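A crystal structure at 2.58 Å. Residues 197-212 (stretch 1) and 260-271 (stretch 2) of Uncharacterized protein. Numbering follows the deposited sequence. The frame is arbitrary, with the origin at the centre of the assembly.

Stretch 1 (197-212) EEYQHAYFCNLDQGVT
Stretch 2 260-271: SVHQREMMRILA

A helix starts at Glu198 in the first stretch and at Val261 in the second, each built on i-to-i+4 backbone bonds such as Ala202 N to Glu198 O (3.0 Å) and Met266 N to His262 O (3.1 Å). The axes run nearly antiparallel, at 165°, and approach to 7.8 Å. Two CA pairs fix the register: Tyr199 CA to Met266 CA at 4.9 Å and Asn206 CA to His262 CA at 4.6 Å. Beyond the first helix, Leu207 (phi/psi -51/124) and Asp208 (-57/139) are extended, and a type I turn spans Asp208 to Val211, closed by Val211 N to Asp208 O at 3.0 Å. Contact between the stretches buries 705 Å², both sides summed.

One hydrogen bond crosses the interface. Asp208 N donates to His262 ND1 at 3.1 Å with an N-H...acceptor angle of 169°, so ND1 acts as acceptor and the bond ties the loop to the second helix.

Ring contacts form a second group. His262 (chi1 p, chi2 -87°) turns its ring edge toward the face of Tyr203 (chi1 t, chi2 80°), with centroids 5.1 Å apart and planes at 86°. In two CH-pi contacts a methyl meets a pi face: Leu207 CD1 lies 3.7 Å from the His262 ring centroid, 2° off the normal, and CD2 of Leu270 (chi1 m, chi2 t) lies 4.1 Å from that of Tyr199 (chi1 p, chi2 -76°).

Apolar side chains supply further van der Waals contacts, largely away from water. Selenomethionine Met266 (chi1 t, chi2 t) reaches both tyrosines: its CG lies 3.8 Å from Tyr199 CD2 and its CE 3.3 Å from Tyr203 CD1. Ala202 points toward the second helix, its CB 3.5 Å from CD1 of Ile269 (chi1 m, chi2 139°).

Two side-chain bonds lie within the stretches. Asn206 (chi1 m) donates from ND2 to Ala202 O at 2.8 Å, while Glu265 OE1 forms a salt bridge with Arg268 NE at 2.8 Å.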

# COMPACT_ATOMS: atom_id res chain seq x y z
N GLU A 197 4.35 15.55 21.47
CA GLU A 197 3.99 14.38 22.26
C GLU A 197 2.48 14.12 22.27
O GLU A 197 1.68 15.02 22.04
CB GLU A 197 4.48 14.55 23.68
CG GLU A 197 5.99 14.48 23.85
CD GLU A 197 6.41 14.49 25.32
OE1 GLU A 197 5.89 13.66 26.12
OE2 GLU A 197 7.24 15.34 25.69
N GLU A 198 2.07 12.91 22.59
CA GLU A 198 0.68 12.53 22.41
C GLU A 198 -0.25 13.51 23.11
O GLU A 198 -1.24 13.91 22.53
CB GLU A 198 0.37 11.06 22.82
CG GLU A 198 -1.04 10.57 22.44
CD GLU A 198 -1.38 9.11 22.85
OE1 GLU A 198 -2.61 8.75 22.94
OE2 GLU A 198 -0.45 8.30 23.09
N TYR A 199 0.04 13.89 24.36
CA TYR A 199 -0.94 14.74 25.11
C TYR A 199 -1.06 16.14 24.48
O TYR A 199 -2.11 16.78 24.51
CB TYR A 199 -0.62 14.82 26.62
CG TYR A 199 0.57 15.66 26.94
CD1 TYR A 199 1.83 15.17 26.72
CD2 TYR A 199 0.45 16.96 27.46
CE1 TYR A 199 2.96 15.94 26.99
CE2 TYR A 199 1.57 17.73 27.75
CZ TYR A 199 2.85 17.19 27.51
OH TYR A 199 4.04 17.86 27.74
N GLN A 200 0.03 16.59 23.90
CA GLN A 200 0.04 17.92 23.33
C GLN A 200 -0.72 17.88 22.02
O GLN A 200 -1.46 18.80 21.71
CB GLN A 200 1.47 18.43 23.12
CG GLN A 200 2.30 18.57 24.40
CD GLN A 200 3.75 18.97 24.11
OE1 GLN A 200 4.03 20.12 23.84
NE2 GLN A 200 4.64 18.03 24.13
N HIS A 201 -0.53 16.80 21.27
CA HIS A 201 -1.30 16.55 20.03
C HIS A 201 -2.79 16.56 20.35
O HIS A 201 -3.58 17.14 19.58
CB HIS A 201 -0.91 15.20 19.40
CG HIS A 201 -1.16 15.11 17.91
ND1 HIS A 201 -0.36 15.75 16.98
CD2 HIS A 201 -2.08 14.43 17.20
CE1 HIS A 201 -0.78 15.46 15.76
NE2 HIS A 201 -1.83 14.68 15.87
N ALA A 202 -3.19 15.94 21.46
CA ALA A 202 -4.59 15.96 21.79
C ALA A 202 -5.06 17.40 22.10
O ALA A 202 -6.19 17.79 21.72
CB ALA A 202 -4.89 15.06 22.96
N TYR A 203 -4.20 18.18 22.77
CA TYR A 203 -4.56 19.55 23.15
C TYR A 203 -4.97 20.34 21.92
O TYR A 203 -6.08 20.81 21.83
CB TYR A 203 -3.42 20.27 23.90
CG TYR A 203 -3.80 21.65 24.41
CD1 TYR A 203 -4.51 21.78 25.57
CD2 TYR A 203 -3.44 22.78 23.76
CE1 TYR A 203 -4.87 23.01 26.08
CE2 TYR A 203 -3.81 24.03 24.24
CZ TYR A 203 -4.52 24.14 25.42
OH TYR A 203 -4.94 25.35 25.96
N PHE A 204 -4.08 20.45 20.95
CA PHE A 204 -4.33 21.30 19.80
C PHE A 204 -5.38 20.71 18.87
O PHE A 204 -6.16 21.45 18.27
CB PHE A 204 -3.03 21.55 19.02
CG PHE A 204 -2.05 22.46 19.72
CD1 PHE A 204 -2.29 23.82 19.81
CD2 PHE A 204 -0.89 21.95 20.28
CE1 PHE A 204 -1.38 24.65 20.47
CE2 PHE A 204 0.03 22.78 20.92
CZ PHE A 204 -0.22 24.12 21.02
N CYS A 205 -5.42 19.40 18.72
CA CYS A 205 -6.39 18.80 17.77
C CYS A 205 -7.81 18.83 18.31
O CYS A 205 -8.74 18.74 17.55
CB CYS A 205 -5.99 17.37 17.33
SG CYS A 205 -4.49 17.34 16.31
N ASN A 206 -7.97 18.99 19.62
CA ASN A 206 -9.32 19.08 20.21
C ASN A 206 -9.73 20.46 20.68
O ASN A 206 -10.84 20.65 21.16
CB ASN A 206 -9.45 18.09 21.34
CG ASN A 206 -9.37 16.67 20.83
OD1 ASN A 206 -10.32 16.18 20.26
ND2 ASN A 206 -8.22 16.04 20.99
N LEU A 207 -8.84 21.43 20.48
CA LEU A 207 -9.06 22.78 20.94
C LEU A 207 -10.42 23.29 20.49
O LEU A 207 -10.73 23.30 19.30
CB LEU A 207 -7.98 23.71 20.37
CG LEU A 207 -7.83 25.09 21.00
CD1 LEU A 207 -7.29 24.96 22.42
CD2 LEU A 207 -6.94 25.95 20.12
N ASP A 208 -11.20 23.72 21.48
CA ASP A 208 -12.48 24.38 21.28
C ASP A 208 -12.42 25.66 20.41
O ASP A 208 -11.50 26.45 20.54
CB ASP A 208 -13.04 24.72 22.65
CG ASP A 208 -14.38 25.34 22.58
OD1 ASP A 208 -15.12 25.13 21.61
OD2 ASP A 208 -14.73 26.06 23.49
N GLN A 209 -13.40 25.85 19.52
CA GLN A 209 -13.42 26.98 18.58
C GLN A 209 -13.76 28.32 19.28
O GLN A 209 -13.74 29.39 18.65
CB GLN A 209 -14.35 26.70 17.36
CG GLN A 209 -13.65 26.53 16.00
CD GLN A 209 -13.51 25.08 15.50
OE1 GLN A 209 -13.91 24.76 14.37
NE2 GLN A 209 -12.94 24.21 16.33
N GLY A 210 -14.04 28.26 20.58
CA GLY A 210 -14.08 29.49 21.38
C GLY A 210 -12.71 30.12 21.63
O GLY A 210 -12.62 31.30 22.00
N VAL A 211 -11.64 29.34 21.44
CA VAL A 211 -10.26 29.80 21.63
C VAL A 211 -9.69 30.24 20.29
O VAL A 211 -9.31 29.39 19.52
CB VAL A 211 -9.40 28.68 22.22
CG1 VAL A 211 -7.97 29.13 22.39
CG2 VAL A 211 -9.93 28.23 23.57
N THR A 212 -9.63 31.55 20.03
CA THR A 212 -9.46 32.09 18.67
C THR A 212 -8.10 32.76 18.44
O THR A 212 -7.88 33.41 17.40
CB THR A 212 -10.52 33.20 18.37
OG1 THR A 212 -10.16 34.41 19.07
CG2 THR A 212 -11.95 32.81 18.79
N SER A 260 -13.07 21.53 29.36
CA SER A 260 -13.35 21.69 27.95
C SER A 260 -12.78 20.48 27.17
O SER A 260 -11.92 19.73 27.67
CB SER A 260 -12.78 23.00 27.42
OG SER A 260 -11.36 22.98 27.46
N VAL A 261 -13.28 20.31 25.95
CA VAL A 261 -12.97 19.13 25.18
C VAL A 261 -11.46 18.84 25.25
O VAL A 261 -11.03 17.77 25.66
CB VAL A 261 -13.42 19.31 23.71
CG1 VAL A 261 -13.20 18.02 22.94
CG2 VAL A 261 -14.89 19.74 23.62
N HIS A 262 -10.67 19.82 24.86
CA HIS A 262 -9.20 19.68 24.77
C HIS A 262 -8.48 19.42 26.10
O HIS A 262 -7.55 18.62 26.16
CB HIS A 262 -8.56 20.90 24.05
CG HIS A 262 -8.92 22.23 24.64
ND1 HIS A 262 -10.04 22.93 24.27
CD2 HIS A 262 -8.29 23.00 25.56
CE1 HIS A 262 -10.11 24.06 24.95
NE2 HIS A 262 -9.06 24.13 25.74
N GLN A 263 -8.88 20.10 27.17
CA GLN A 263 -8.30 19.82 28.48
C GLN A 263 -8.64 18.39 28.85
O GLN A 263 -7.80 17.67 29.40
CB GLN A 263 -8.81 20.81 29.54
CG GLN A 263 -8.20 22.20 29.43
CD GLN A 263 -9.13 23.28 29.93
OE1 GLN A 263 -10.22 23.45 29.39
NE2 GLN A 263 -8.75 23.99 30.94
N ARG A 264 -9.85 17.98 28.50
CA ARG A 264 -10.34 16.63 28.78
C ARG A 264 -9.44 15.57 28.10
O ARG A 264 -8.96 14.63 28.74
CB ARG A 264 -11.84 16.47 28.36
CG ARG A 264 -12.56 15.31 29.05
CD ARG A 264 -13.99 14.99 28.68
NE ARG A 264 -14.81 16.16 28.39
CZ ARG A 264 -15.47 16.35 27.24
NH1 ARG A 264 -15.43 15.43 26.27
NH2 ARG A 264 -16.18 17.47 27.07
N GLU A 265 -9.22 15.71 26.81
CA GLU A 265 -8.50 14.69 26.07
C GLU A 265 -7.01 14.67 26.46
O GLU A 265 -6.38 13.63 26.45
CB GLU A 265 -8.70 14.87 24.54
CG GLU A 265 -10.14 14.61 24.06
CD GLU A 265 -10.75 13.32 24.63
OE1 GLU A 265 -10.10 12.25 24.56
OE2 GLU A 265 -11.87 13.37 25.16
N MSE A 266 -6.47 15.84 26.80
CA MSE A 266 -5.12 15.93 27.27
C MSE A 266 -5.00 15.19 28.56
O MSE A 266 -4.05 14.47 28.76
CB MSE A 266 -4.74 17.37 27.49
CG MSE A 266 -3.31 17.46 28.06
SE MSE A 266 -2.68 19.29 28.47
CE MSE A 266 -4.43 20.23 28.43
N MSE A 267 -5.95 15.35 29.48
CA MSE A 267 -5.88 14.63 30.76
C MSE A 267 -5.95 13.15 30.51
O MSE A 267 -5.14 12.39 31.03
CB MSE A 267 -6.96 15.01 31.77
CG MSE A 267 -6.57 16.15 32.74
SE MSE A 267 -4.77 16.03 33.63
CE MSE A 267 -3.97 17.25 32.33
N ARG A 268 -6.93 12.72 29.71
CA ARG A 268 -7.12 11.30 29.41
C ARG A 268 -5.80 10.59 29.11
O ARG A 268 -5.58 9.46 29.52
CB ARG A 268 -8.08 11.11 28.24
CG ARG A 268 -8.45 9.65 27.95
CD ARG A 268 -9.30 9.52 26.71
NE ARG A 268 -10.36 10.52 26.70
CZ ARG A 268 -11.47 10.47 27.44
NH1 ARG A 268 -11.69 9.46 28.27
NH2 ARG A 268 -12.39 11.44 27.34
N ILE A 269 -4.90 11.28 28.43
CA ILE A 269 -3.62 10.69 28.12
C ILE A 269 -2.63 10.74 29.28
O ILE A 269 -1.82 9.82 29.44
CB ILE A 269 -3.00 11.40 26.92
CG1 ILE A 269 -3.84 11.05 25.68
CG2 ILE A 269 -1.56 10.98 26.75
CD1 ILE A 269 -4.09 12.22 24.75
N LEU A 270 -2.68 11.81 30.06
CA LEU A 270 -1.70 12.00 31.14
C LEU A 270 -2.03 11.09 32.32
O LEU A 270 -1.14 10.63 33.02
CB LEU A 270 -1.63 13.48 31.57
CG LEU A 270 -0.96 14.47 30.60
CD1 LEU A 270 -1.02 15.90 31.11
CD2 LEU A 270 0.48 14.09 30.34
N ALA A 271 -3.33 10.81 32.51
CA ALA A 271 -3.82 9.96 33.60
C ALA A 271 -3.33 8.52 33.55
O ALA A 271 -3.45 7.79 34.53
CB ALA A 271 -5.35 9.96 33.62